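Side-chain contacts in glutathione S-transferase (Agrobacterium tumefaciens, PDB 2YCD), which probably conjugates glutathione to electrophilic compounds, as enzymes of the glutathione transferase superfamily do, and binds S-(p-nitrobenzyl)glutathione: residues R52-S55 / F56-K60; L101-Q105 / L106-R110; E151-L154 / K155-E159; R186-S190 / S191-K195. All coordinates share one frame; numbering follows the deposited sequence. Where two conformers were deposited one is given.

How the interactions relate
Interactions 1 and 4 bring in two pocket residues for S-(p-nitrobenzyl)glutathione, Met59 and Arg187, from different family domains; their centres lie 29 Å apart and their nearest atoms about 13 Å. Interaction 3, on the helix 142-164, packs directly on interaction 4: Leu153 CD2 comes within 3.9 Å of Leu188 CD2, and Leu157 CD1 within 3.7 Å of Ile193 CG2, so the helix backs the turn that presents Arg187. The side chain of Arg156 in interaction 3 is about 5 Å, between nearest atoms, from another bound copy of the ligand, not the one at Arg187. Interaction 2, 37 Å from interaction 1 between centres, starts the helix 105-135 and, like interaction 3, touches the second subunit.

Interaction 1: residues R52-S55 / F56-K60; sequences RRLS and FEAMK
Leu54 presses its CB against Met59 CG at 3.5 Å, slightly tighter than an ordinary carbon contact, and the leucine CD1 reaches the same methylene. The two chains slant across each other instead of running alongside. Met59 CG is hemmed in further by the carbonyl of Ser55, with Ser55 O 3.3 Å from it. Beyond this pinned methylene the methionine turns at its last torsion (chi3 51°), which swings CE away from the leucine.

Ser55 organises the turn between the two segments as the N-cap of a short, weakly bonded helix at about 56-59. With OG held between its own backbone N and carbonyl carbon (chi1 69°), the hydroxyl faces the first turn and accepts from Ala58 N at 3.0 Å, with an N-H...O angle of 156°. Its carbonyl takes the next amide, Met59 N, at 3.0 Å and nearly along the C=O axis. One residue thus engages two successive amides, one by side chain and one by backbone. Ala58 CB rests 3.3 Å from Ser55 OG, while Glu57 folds back at chi2 to bring OE1 near the hydroxyl, at 3.7 Å from OG.

Leu54 ends the strand 50-54, which pairs with strand 18-22 at one margin of the thioredoxin-like sheet. Met59 leans on Phe22 of that neighbouring strand and on Ile73, and touches the bound S-(p-nitrobenzyl)glutathione.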
loop_
_atom_site.group_PDB
_atom_site.type_symbol
_atom_site.label_atom_id
_atom_site.label_comp_id
_atom_site.label_asym_id
_atom_site.label_seq_id
_atom_site.Cartn_x
_atom_site.Cartn_y
_atom_site.Cartn_z
ATOM N N ARG A 52 0.653 -20.929 12.023
ATOM C CA ARG A 52 -0.637 -21.388 12.491
ATOM C C ARG A 52 -1.563 -21.448 11.284
ATOM O O ARG A 52 -1.854 -20.419 10.669
ATOM C CB ARG A 52 -1.180 -20.434 13.559
ATOM C CG ARG A 52 -2.505 -20.845 14.148
ATOM C CD ARG A 52 -2.691 -20.262 15.555
ATOM N NE ARG A 52 -2.643 -18.802 15.568
ATOM C CZ ARG A 52 -3.715 -18.022 15.479
ATOM N NH1 ARG A 52 -4.918 -18.566 15.366
ATOM N NH2 ARG A 52 -3.586 -16.699 15.503
ATOM N N ARG A 53 -1.996 -22.657 10.932
ATOM C CA ARG A 53 -2.837 -22.854 9.755
ATOM C C ARG A 53 -4.304 -22.611 10.080
ATOM O O ARG A 53 -4.830 -23.148 11.058
ATOM C CB ARG A 53 -2.668 -24.283 9.237
ATOM C CG ARG A 53 -1.267 -24.627 8.748
ATOM C CD ARG A 53 -1.154 -26.125 8.424
ATOM N NE ARG A 53 -1.460 -26.946 9.593
ATOM C CZ ARG A 53 -1.805 -28.230 9.540
ATOM N NH1 ARG A 53 -1.893 -28.857 8.371
ATOM N NH2 ARG A 53 -2.067 -28.888 10.662
ATOM N N LEU A 54 -4.970 -21.804 9.264
ATOM C CA LEU A 54 -6.363 -21.461 9.499
ATOM C C LEU A 54 -7.243 -21.979 8.382
ATOM O O LEU A 54 -6.964 -21.757 7.205
ATOM C CB LEU A 54 -6.542 -19.944 9.589
ATOM C CG LEU A 54 -5.773 -19.260 10.724
ATOM C CD1 LEU A 54 -6.083 -17.773 10.721
ATOM C CD2 LEU A 54 -6.152 -19.895 12.054
ATOM N N SER A 55 -8.321 -22.659 8.759
ATOM C CA SER A 55 -9.349 -23.020 7.798
ATOM C C SER A 55 -10.106 -21.761 7.401
ATOM O O SER A 55 -10.063 -20.749 8.104
ATOM C CB SER A 55 -10.312 -24.048 8.410
ATOM O OG SER A 55 -11.093 -23.467 9.446
ATOM N N PHE A 56 -10.798 -21.811 6.272
ATOM C CA PHE A 56 -11.572 -20.656 5.825
ATOM C C PHE A 56 -12.605 -20.255 6.869
ATOM O O PHE A 56 -12.866 -19.073 7.075
ATOM C CB PHE A 56 -12.248 -20.944 4.480
ATOM C CG PHE A 56 -11.278 -21.204 3.362
ATOM C CD1 PHE A 56 -10.388 -20.224 2.959
ATOM C CD2 PHE A 56 -11.251 -22.427 2.718
ATOM C CE1 PHE A 56 -9.495 -20.457 1.934
ATOM C CE2 PHE A 56 -10.357 -22.665 1.690
ATOM C CZ PHE A 56 -9.478 -21.676 1.298
ATOM N N GLU A 57 -13.170 -21.249 7.542
ATOM C CA GLU A 57 -14.140 -21.000 8.603
ATOM C C GLU A 57 -13.489 -20.350 9.825
ATOM O O GLU A 57 -14.046 -19.441 10.422
ATOM C CB GLU A 57 -14.824 -22.307 9.010
ATOM C CG GLU A 57 -15.709 -22.920 7.932
ATOM C CD GLU A 57 -14.928 -23.528 6.769
ATOM O OE1 GLU A 57 -13.777 -23.989 6.963
ATOM O OE2 GLU A 57 -15.481 -23.548 5.648
ATOM N N ALA A 58 -12.303 -20.828 10.195
ATOM C CA ALA A 58 -11.579 -20.263 11.331
ATOM C C ALA A 58 -11.204 -18.797 11.113
ATOM O O ALA A 58 -11.201 -18.004 12.045
ATOM C CB ALA A 58 -10.331 -21.084 11.624
ATOM N N MET A 59 -10.897 -18.435 9.870
ATOM C CA MET A 59 -10.482 -17.072 9.557
ATOM C C MET A 59 -11.601 -16.064 9.757
ATOM O O MET A 59 -11.346 -14.866 9.922
ATOM C CB MET A 59 -9.970 -16.999 8.121
ATOM C CG MET A 59 -8.686 -17.750 7.921
ATOM S SD MET A 59 -8.139 -17.698 6.214
ATOM C CE MET A 59 -8.211 -15.965 5.911
ATOM N N LYS A 60 -12.836 -16.559 9.747
ATOM C CA LYS A 60 -14.010 -15.704 9.880
ATOM C C LYS A 60 -14.514 -15.617 11.322
ATOM O O LYS A 60 -15.405 -14.821 11.621
ATOM C CB LYS A 60 -15.132 -16.211 8.976
ATOM C CG LYS A 60 -14.829 -16.139 7.491
ATOM C CD LYS A 60 -15.838 -16.947 6.691
ATOM C CE LYS A 60 -17.180 -17.005 7.401
ATOM N NZ LYS A 60 -18.116 -17.932 6.712
#

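Interaction 2: residues L101-Q105 / L106-R110; sequences LPEDQ and LRRAR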
loop_
_atom_site.group_PDB
_atom_site.type_symbol
_atom_site.label_atom_id
_atom_site.label_comp_id
_atom_site.label_asym_id
_atom_site.label_seq_id
_atom_site.Cartn_x
_atom_site.Cartn_y
_atom_site.Cartn_z
ATOM N N LEU A 101 17.381 -3.791 4.663
ATOM C CA LEU A 101 17.332 -2.336 4.518
ATOM C C LEU A 101 18.753 -1.805 4.626
ATOM O O LEU A 101 19.520 -2.259 5.472
ATOM C CB LEU A 101 16.440 -1.713 5.596
ATOM C CG LEU A 101 14.921 -1.820 5.441
ATOM C CD1 LEU A 101 14.211 -1.223 6.651
ATOM C CD2 LEU A 101 14.426 -1.154 4.148
ATOM N N PRO A 102 19.132 -0.873 3.747
ATOM C CA PRO A 102 20.497 -0.355 3.872
ATOM C C PRO A 102 20.628 0.567 5.081
ATOM O O PRO A 102 19.638 1.102 5.593
ATOM C CB PRO A 102 20.715 0.392 2.557
ATOM C CG PRO A 102 19.329 0.792 2.117
ATOM C CD PRO A 102 18.410 -0.299 2.598
ATOM N N GLU A 103 21.861 0.724 5.553
ATOM C CA GLU A 103 22.144 1.577 6.702
ATOM C C GLU A 103 22.093 3.068 6.359
ATOM O O GLU A 103 21.602 3.874 7.149
ATOM C CB GLU A 103 23.504 1.215 7.304
ATOM C CG GLU A 103 23.555 -0.189 7.892
ATOM C CD GLU A 103 22.538 -0.393 9.004
ATOM O OE1 GLU A 103 22.072 0.613 9.583
ATOM O OE2 GLU A 103 22.203 -1.560 9.299
ATOM N N ASP A 104 22.593 3.424 5.182
ATOM C CA ASP A 104 22.589 4.824 4.770
ATOM C C ASP A 104 21.159 5.345 4.710
ATOM O O ASP A 104 20.285 4.715 4.095
ATOM C CB ASP A 104 23.260 4.986 3.416
ATOM C CG ASP A 104 23.166 6.404 2.894
ATOM O OD1 ASP A 104 24.042 7.224 3.246
ATOM O OD2 ASP A 104 22.214 6.700 2.141
ATOM N N GLN A 105 20.922 6.489 5.348
ATOM C CA GLN A 105 19.567 7.019 5.499
ATOM C C GLN A 105 18.878 7.383 4.181
ATOM O O GLN A 105 17.669 7.170 4.036
ATOM C CB GLN A 105 19.547 8.209 6.465
ATOM C CG GLN A 105 19.726 7.813 7.924
ATOM C CD GLN A 105 18.847 6.636 8.329
ATOM O OE1 GLN A 105 17.627 6.653 8.135
ATOM N NE2 GLN A 105 19.468 5.600 8.888
ATOM N N LEU A 106 19.631 7.915 3.223
ATOM C CA LEU A 106 19.055 8.252 1.929
ATOM C C LEU A 106 18.621 6.992 1.190
ATOM O O LEU A 106 17.499 6.901 0.690
ATOM C CB LEU A 106 20.039 9.069 1.079
ATOM C CG LEU A 106 19.686 10.547 0.868
ATOM C CD1 LEU A 106 19.778 11.319 2.174
ATOM C CD2 LEU A 106 20.579 11.172 -0.196
ATOM N N ARG A 107 19.518 6.017 1.126
ATOM C CA ARG A 107 19.218 4.755 0.459
ATOM C C ARG A 107 18.056 4.042 1.144
ATOM O O ARG A 107 17.201 3.442 0.482
ATOM C CB ARG A 107 20.463 3.863 0.430
ATOM C CG ARG A 107 21.603 4.459 -0.389
ATOM C CD ARG A 107 22.841 3.575 -0.366
ATOM N NE ARG A 107 23.086 3.009 0.959
ATOM C CZ ARG A 107 24.209 2.397 1.317
ATOM N NH1 ARG A 107 25.208 2.283 0.450
ATOM N NH2 ARG A 107 24.337 1.905 2.544
ATOM N N ARG A 108 18.007 4.107 2.462
ATOM C CA ARG A 108 16.929 3.495 3.217
ATOM C C ARG A 108 15.567 4.106 2.860
ATOM O O ARG A 108 14.585 3.389 2.658
ATOM C CB ARG A 108 17.198 3.651 4.708
ATOM C CG ARG A 108 16.481 2.669 5.606
ATOM C CD ARG A 108 16.843 2.961 7.053
ATOM N NE ARG A 108 16.324 1.980 8.001
ATOM C CZ ARG A 108 16.990 0.891 8.381
ATOM N NH1 ARG A 108 18.194 0.642 7.884
ATOM N NH2 ARG A 108 16.453 0.055 9.261
ATOM N N ALA A 109 15.508 5.435 2.784
ATOM C CA ALA A 109 14.266 6.118 2.457
ATOM C C ALA A 109 13.784 5.735 1.064
ATOM O O ALA A 109 12.574 5.569 0.843
ATOM C CB ALA A 109 14.457 7.641 2.590
ATOM N N ARG A 110 14.704 5.604 0.110
ATOM C CA ARG A 110 14.319 5.186 -1.230
ATOM C C ARG A 110 13.861 3.719 -1.269
ATOM O O ARG A 110 12.968 3.365 -2.049
ATOM C CB ARG A 110 15.453 5.428 -2.228
ATOM C CG ARG A 110 15.803 6.912 -2.347
ATOM C CD ARG A 110 16.556 7.187 -3.637
ATOM N NE ARG A 110 17.834 6.482 -3.654
ATOM C CZ ARG A 110 18.980 6.996 -3.215
ATOM N NH1 ARG A 110 19.015 8.233 -2.734
ATOM N NH2 ARG A 110 20.098 6.277 -3.263
HETATM O O HOH W 1 19.809 -2.246 8.385
#
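Pro102 and Arg108 make the closest polar contact of this helix start: Arg108 NH1 donates to Pro102 O at 2.7 Å, though well above the carbonyl plane and with a bent N-H...O angle of 136°. Arg108 was modelled in two conformations; in this one its chain runs extended from CG to NE and carries the guanidinium back along the loop, where Leu101 CB and CD1 lie over one of its faces. The proline ring packs closely against the first helical turn, Pro102 CG standing 3.7 Å from Arg107 CB.

Asp104 is the N-cap of the helix. Its OD2 uses the lone pair directed away from the other oxygen to accept from Arg107 N at 3.0 Å in a nearly straight bond (169°), while Asp104 O receives Arg108 N.

The outward side is looser. Asp104 OD2 and Arg107 NE form a long salt bridge of 4.0 Å, the carboxylate and guanidinium planes being 75° apart and no N-H aimed at the oxygen. Glu103 OE1 stays 4.2 Å from Arg108 NH1, a matter of charge alone, and a water within reach of Leu101 O and Glu103 OE2 meets that nitrogen only weakly.

Leu101 tucks against Ala94 and Gln95 of the helix 86-96, where Gln95 OE1 also bonds Arg108 NH2, and the helix 105-135 that starts here sets Leu106 and Ala109 on Leu81 and His92 of the second subunit.

Interaction 3: residues E151-L154 / K155-E159; sequences EQLL and KRLDE
Leu153 and Leu157 supply the apolar part of the contact, one turn apart on the inner side of the helix 142-164. Leu153 CD1 lies 3.9 Å from Leu157 CG, the two chains slanting over each other. Leu157 CG also rides over the backbone, 3.4 Å from Leu153 O. Below them this face meets Leu188 and Ile193, and Leu153 reaches on to Ile126 and Phe129 of the helix 105-135.

The backbone bonds are the i to i+4 set of an alpha-helix, from Lys155 N to Glu151 O through Asp158 N to Leu154 O. That periodicity, in the all-helical C-terminal domain of the glutathione transferase fold, puts residues four apart on one face.

Charged and polar side chains gather on the other side. Glu159 joins two cations in a salt-bridge network, each oxygen using its syn lone pair: OE2 takes Lys155 NZ at 2.7 Å, and OE1 takes Arg156 NH1 at 2.8 Å, almost within the guanidinium plane. One edge of the Arg156 guanidinium is thus engaged, and Gln152 OE1 sits over a face, 3.6 Å above its centre. Gln152 gets there by a bend at chi2 (59°), and its NE2 shares a water with Lys155 NZ. Arg156 and Glu159 pack on Gln72 and Phe70 of the second subunit, whereas Asp158 OD1 bonds Tyr197 OH.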
loop_
_atom_site.group_PDB
_atom_site.type_symbol
_atom_site.label_atom_id
_atom_site.label_comp_id
_atom_site.label_asym_id
_atom_site.label_seq_id
_atom_site.Cartn_x
_atom_site.Cartn_y
_atom_site.Cartn_z
ATOM N N GLU A 151 -4.732 -2.637 -20.564
ATOM C CA GLU A 151 -4.030 -1.467 -21.092
ATOM C C GLU A 151 -3.356 -0.663 -19.975
ATOM O O GLU A 151 -2.195 -0.275 -20.096
ATOM C CB GLU A 151 -4.984 -0.587 -21.899
ATOM C CG GLU A 151 -4.333 0.648 -22.509
ATOM C CD GLU A 151 -5.332 1.523 -23.256
ATOM O OE1 GLU A 151 -6.547 1.236 -23.197
ATOM O OE2 GLU A 151 -4.901 2.499 -23.903
ATOM N N GLN A 152 -4.072 -0.432 -18.884
ATOM C CA GLN A 152 -3.489 0.284 -17.754
ATOM C C GLN A 152 -2.321 -0.492 -17.127
ATOM O O GLN A 152 -1.306 0.101 -16.725
ATOM C CB GLN A 152 -4.560 0.597 -16.708
ATOM C CG GLN A 152 -4.016 1.308 -15.491
ATOM C CD GLN A 152 -3.341 2.635 -15.830
ATOM O OE1 GLN A 152 -2.172 2.852 -15.504
ATOM N NE2 GLN A 152 -4.077 3.528 -16.480
ATOM N N LEU A 153 -2.453 -1.818 -17.059
ATOM C CA LEU A 153 -1.370 -2.651 -16.545
ATOM C C LEU A 153 -0.104 -2.574 -17.417
ATOM O O LEU A 153 1.013 -2.394 -16.911
ATOM C CB LEU A 153 -1.829 -4.113 -16.368
ATOM C CG LEU A 153 -0.725 -5.103 -16.015
ATOM C CD1 LEU A 153 -0.074 -4.733 -14.687
ATOM C CD2 LEU A 153 -1.297 -6.508 -15.963
ATOM N N LEU A 154 -0.272 -2.702 -18.732
ATOM C CA LEU A 154 0.881 -2.657 -19.622
ATOM C C LEU A 154 1.611 -1.317 -19.537
ATOM O O LEU A 154 2.832 -1.278 -19.592
ATOM C CB LEU A 154 0.471 -2.977 -21.068
ATOM C CG LEU A 154 -0.175 -4.351 -21.275
ATOM C CD1 LEU A 154 -0.467 -4.622 -22.758
ATOM C CD2 LEU A 154 0.691 -5.446 -20.697
ATOM N N LYS A 155 0.867 -0.231 -19.362
ATOM C CA LYS A 155 1.474 1.080 -19.169
ATOM C C LYS A 155 2.354 1.120 -17.902
ATOM O O LYS A 155 3.478 1.612 -17.933
ATOM C CB LYS A 155 0.382 2.154 -19.143
ATOM C CG LYS A 155 0.903 3.562 -18.929
ATOM C CD LYS A 155 -0.202 4.587 -19.140
ATOM C CE LYS A 155 0.319 6.009 -18.951
ATOM N NZ LYS A 155 0.706 6.292 -17.535
ATOM N N ARG A 156 1.847 0.589 -16.791
ATOM C CA ARG A 156 2.634 0.539 -15.557
ATOM C C ARG A 156 3.860 -0.365 -15.682
ATOM O O ARG A 156 4.920 -0.052 -15.142
ATOM C CB ARG A 156 1.769 0.068 -14.380
ATOM C CG ARG A 156 0.751 1.087 -13.936
ATOM C CD ARG A 156 1.382 2.255 -13.174
ATOM N NE ARG A 156 0.344 3.192 -12.772
ATOM C CZ ARG A 156 0.165 4.402 -13.287
ATOM N NH1 ARG A 156 0.974 4.869 -14.230
ATOM N NH2 ARG A 156 -0.831 5.160 -12.837
ATOM N N LEU A 157 3.728 -1.484 -16.393
ATOM C CA LEU A 157 4.868 -2.359 -16.624
ATOM C C LEU A 157 5.910 -1.713 -17.550
ATOM O O LEU A 157 7.103 -1.854 -17.323
ATOM C CB LEU A 157 4.424 -3.727 -17.164
ATOM C CG LEU A 157 3.523 -4.555 -16.228
ATOM C CD1 LEU A 157 3.092 -5.853 -16.891
ATOM C CD2 LEU A 157 4.217 -4.881 -14.906
ATOM N N ASP A 158 5.438 -0.984 -18.561
ATOM C CA ASP A 158 6.336 -0.176 -19.404
ATOM C C ASP A 158 7.149 0.757 -18.514
ATOM O O ASP A 158 8.363 0.848 -18.628
ATOM C CB ASP A 158 5.569 0.708 -20.403
ATOM C CG ASP A 158 4.916 -0.073 -21.541
ATOM O OD1 ASP A 158 5.283 -1.242 -21.792
ATOM O OD2 ASP A 158 4.023 0.520 -22.196
ATOM N N GLU A 159 6.463 1.469 -17.623
ATOM C CA GLU A 159 7.120 2.427 -16.739
ATOM C C GLU A 159 8.124 1.762 -15.787
ATOM O O GLU A 159 9.252 2.243 -15.597
ATOM C CB GLU A 159 6.056 3.225 -15.966
ATOM C CG GLU A 159 5.290 4.199 -16.883
ATOM C CD GLU A 159 3.887 4.539 -16.411
ATOM O OE1 GLU A 159 3.435 4.059 -15.348
ATOM O OE2 GLU A 159 3.201 5.313 -17.109
HETATM O O HOH W 2 -2.193 5.698 -16.496
#

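Interaction 4: residues R186-S190 / S191-K195; sequences RRLES and SGILK. With GTB (S-(p-nitrobenzyl)glutathione), chain B.
Ser191 turns its hydroxyl back on the carbonyl of Leu188: OG donates to Leu188 O at 2.7 Å, and Ser191 N adds a second bond to the same oxygen at 3.1 Å from well above the carbonyl plane. A water that donates to Leu188 O and accepts from Leu194 N ties that oxygen to the next turn. Setting OG between the backbone N and the carbonyl carbon (chi1 74°) lets it also accept from Ile193 N at 3.2 Å. Beside this polar knot Leu188 CB packs on Leu194 CG at 4.1 Å, the chains crossing at about a right angle.

Farther out, Arg186 holds Glu189 side-on, NE to OE2 at 3.0 Å and NH2 to OE1 at 3.1 Å. Glu189 OE2 is bound as well by Lys208 of the helix 198-208, and Arg186 NH2 by the carbonyl of Arg30. Arg187, next in the chain, diverges from Arg186 and points to the ligand; its guanidinium presents one face, off-centre, to C6' of the nitrobenzyl ring, with Arg187 NH2 3.5 Å from C6'.

The Ser191 hydroxyl and Ile193 amide define an ST turn, here in the loop of the C-terminal domain that delivers Arg187 to the S-(p-nitrobenzyl)glutathione pocket.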
loop_
_atom_site.group_PDB
_atom_site.type_symbol
_atom_site.label_atom_id
_atom_site.label_comp_id
_atom_site.label_asym_id
_atom_site.label_seq_id
_atom_site.Cartn_x
_atom_site.Cartn_y
_atom_site.Cartn_z
ATOM N N ARG A 186 4.877 -11.828 -9.364
ATOM C CA ARG A 186 4.600 -13.245 -9.576
ATOM C C ARG A 186 3.127 -13.557 -9.798
ATOM O O ARG A 186 2.817 -14.606 -10.356
ATOM C CB ARG A 186 5.180 -14.107 -8.449
ATOM C CG ARG A 186 6.704 -14.233 -8.499
ATOM C CD ARG A 186 7.210 -15.409 -7.600
ATOM N NE ARG A 186 6.657 -16.685 -8.078
ATOM C CZ ARG A 186 5.950 -17.559 -7.361
ATOM N NH1 ARG A 186 5.723 -17.362 -6.079
ATOM N NH2 ARG A 186 5.479 -18.667 -7.941
ATOM N N ARG A 187 2.226 -12.654 -9.383
ATOM C CA ARG A 187 0.806 -12.850 -9.686
ATOM C C ARG A 187 0.514 -12.820 -11.181
ATOM O O ARG A 187 -0.559 -13.236 -11.612
ATOM C CB ARG A 187 -0.050 -11.833 -8.935
ATOM C CG ARG A 187 0.108 -11.998 -7.439
ATOM C CD ARG A 187 -0.803 -11.100 -6.657
ATOM N NE ARG A 187 -2.167 -11.612 -6.644
ATOM C CZ ARG A 187 -3.011 -11.457 -5.633
ATOM N NH1 ARG A 187 -2.638 -10.797 -4.539
ATOM N NH2 ARG A 187 -4.237 -11.944 -5.728
ATOM N N LEU A 188 1.486 -12.373 -11.970
ATOM C CA LEU A 188 1.351 -12.349 -13.432
ATOM C C LEU A 188 1.944 -13.556 -14.136
ATOM O O LEU A 188 1.849 -13.643 -15.370
ATOM C CB LEU A 188 1.998 -11.099 -14.015
ATOM C CG LEU A 188 1.331 -9.783 -13.640
ATOM C CD1 LEU A 188 2.158 -8.637 -14.188
ATOM C CD2 LEU A 188 -0.094 -9.729 -14.199
ATOM N N GLU A 189 2.580 -14.468 -13.408
ATOM C CA GLU A 189 3.242 -15.607 -14.066
ATOM C C GLU A 189 2.282 -16.386 -14.969
ATOM O O GLU A 189 2.597 -16.638 -16.126
ATOM C CB GLU A 189 3.899 -16.552 -13.050
ATOM C CG GLU A 189 5.165 -15.999 -12.401
ATOM C CD GLU A 189 5.795 -16.959 -11.388
ATOM O OE1 GLU A 189 5.115 -17.912 -10.950
ATOM O OE2 GLU A 189 6.977 -16.756 -11.026
ATOM N N SER A 190 1.109 -16.730 -14.448
ATOM C CA SER A 190 0.145 -17.561 -15.170
ATOM C C SER A 190 -0.382 -16.908 -16.453
ATOM O O SER A 190 -0.822 -17.604 -17.380
ATOM C CB SER A 190 -1.026 -17.923 -14.248
ATOM O OG SER A 190 -1.791 -16.774 -13.930
ATOM N N SER A 191 -0.332 -15.578 -16.509
ATOM C CA SER A 191 -0.866 -14.817 -17.641
ATOM C C SER A 191 0.117 -14.770 -18.809
ATOM O O SER A 191 -0.279 -14.529 -19.947
ATOM C CB SER A 191 -1.202 -13.394 -17.206
ATOM O OG SER A 191 -0.020 -12.617 -17.033
ATOM N N GLY A 192 1.399 -14.973 -18.525
ATOM C CA GLY A 192 2.435 -14.887 -19.544
ATOM C C GLY A 192 2.830 -13.464 -19.918
ATOM O O GLY A 192 3.741 -13.253 -20.725
ATOM N N ILE A 193 2.167 -12.481 -19.314
ATOM C CA ILE A 193 2.423 -11.078 -19.646
ATOM C C ILE A 193 3.886 -10.650 -19.471
ATOM O O ILE A 193 4.403 -9.833 -20.240
ATOM C CB ILE A 193 1.475 -10.140 -18.852
ATOM C CG1 ILE A 193 0.052 -10.270 -19.402
ATOM C CG2 ILE A 193 1.949 -8.694 -18.930
ATOM C CD1 ILE A 193 -1.014 -9.630 -18.534
ATOM N N LEU A 194 4.569 -11.203 -18.478
ATOM C CA LEU A 194 5.955 -10.803 -18.230
ATOM C C LEU A 194 6.939 -11.240 -19.311
ATOM O O LEU A 194 8.051 -10.726 -19.380
ATOM C CB LEU A 194 6.431 -11.297 -16.869
ATOM C CG LEU A 194 5.714 -10.631 -15.701
ATOM C CD1 LEU A 194 6.129 -11.300 -14.408
ATOM C CD2 LEU A 194 6.003 -9.120 -15.672
ATOM N N LYS A 195 6.546 -12.190 -20.150
ATOM C CA LYS A 195 7.415 -12.603 -21.254
ATOM C C LYS A 195 7.681 -11.433 -22.204
ATOM O O LYS A 195 8.693 -11.408 -22.902
ATOM C CB LYS A 195 6.808 -13.789 -22.013
ATOM C CG LYS A 195 6.598 -15.034 -21.152
ATOM C CD LYS A 195 5.750 -16.078 -21.871
ATOM C CE LYS A 195 6.463 -16.636 -23.095
ATOM N NZ LYS A 195 5.708 -17.765 -23.711
HETATM N N1 GTB B . -3.299 -5.781 2.866
HETATM C CA1 GTB B . -3.265 -7.152 3.396
HETATM C C1 GTB B . -1.841 -7.637 3.489
HETATM O O11 GTB B . -1.060 -7.296 2.575
HETATM O O12 GTB B . -1.501 -8.366 4.452
HETATM C CB1 GTB B . -4.128 -8.044 2.490
HETATM C CG1 GTB B . -4.252 -9.454 3.064
HETATM C CD1 GTB B . -5.003 -10.382 2.129
HETATM O OE1 GTB B . -5.452 -9.948 1.068
HETATM N N2 GTB B . -5.115 -11.649 2.523
HETATM C CA2 GTB B . -5.798 -12.662 1.717
HETATM C C2 GTB B . -6.837 -13.394 2.508
HETATM O O2 GTB B . -6.674 -13.668 3.695
HETATM C CB2 GTB B . -4.777 -13.742 1.312
HETATM S SG2 GTB B . -3.518 -13.192 0.209
HETATM N N3 GTB B . -7.936 -13.747 1.837
HETATM C CA3 GTB B . -9.031 -14.520 2.398
HETATM C C3 GTB B . -10.293 -13.733 2.603
HETATM O O31 GTB B . -10.353 -12.554 2.203
HETATM O O32 GTB B . -11.232 -14.328 3.181
HETATM C "C'" GTB B . -4.331 -12.825 -1.317
HETATM C "C1'" GTB B . -4.279 -13.973 -2.291
HETATM C "C2'" GTB B . -5.327 -14.877 -2.356
HETATM C "C3'" GTB B . -5.276 -15.932 -3.266
HETATM C "C4'" GTB B . -4.176 -16.071 -4.109
HETATM N N41 GTB B . -4.129 -17.131 -5.034
HETATM O O41 GTB B . -3.223 -17.213 -5.860
HETATM O O42 GTB B . -5.016 -17.963 -5.015
HETATM C "C5'" GTB B . -3.135 -15.156 -4.044
HETATM C "C6'" GTB B . -3.185 -14.100 -3.139
HETATM O O HOH W 3 -1.180 -14.303 -13.980
HETATM O O HOH W 4 4.084 -13.682 -17.011
#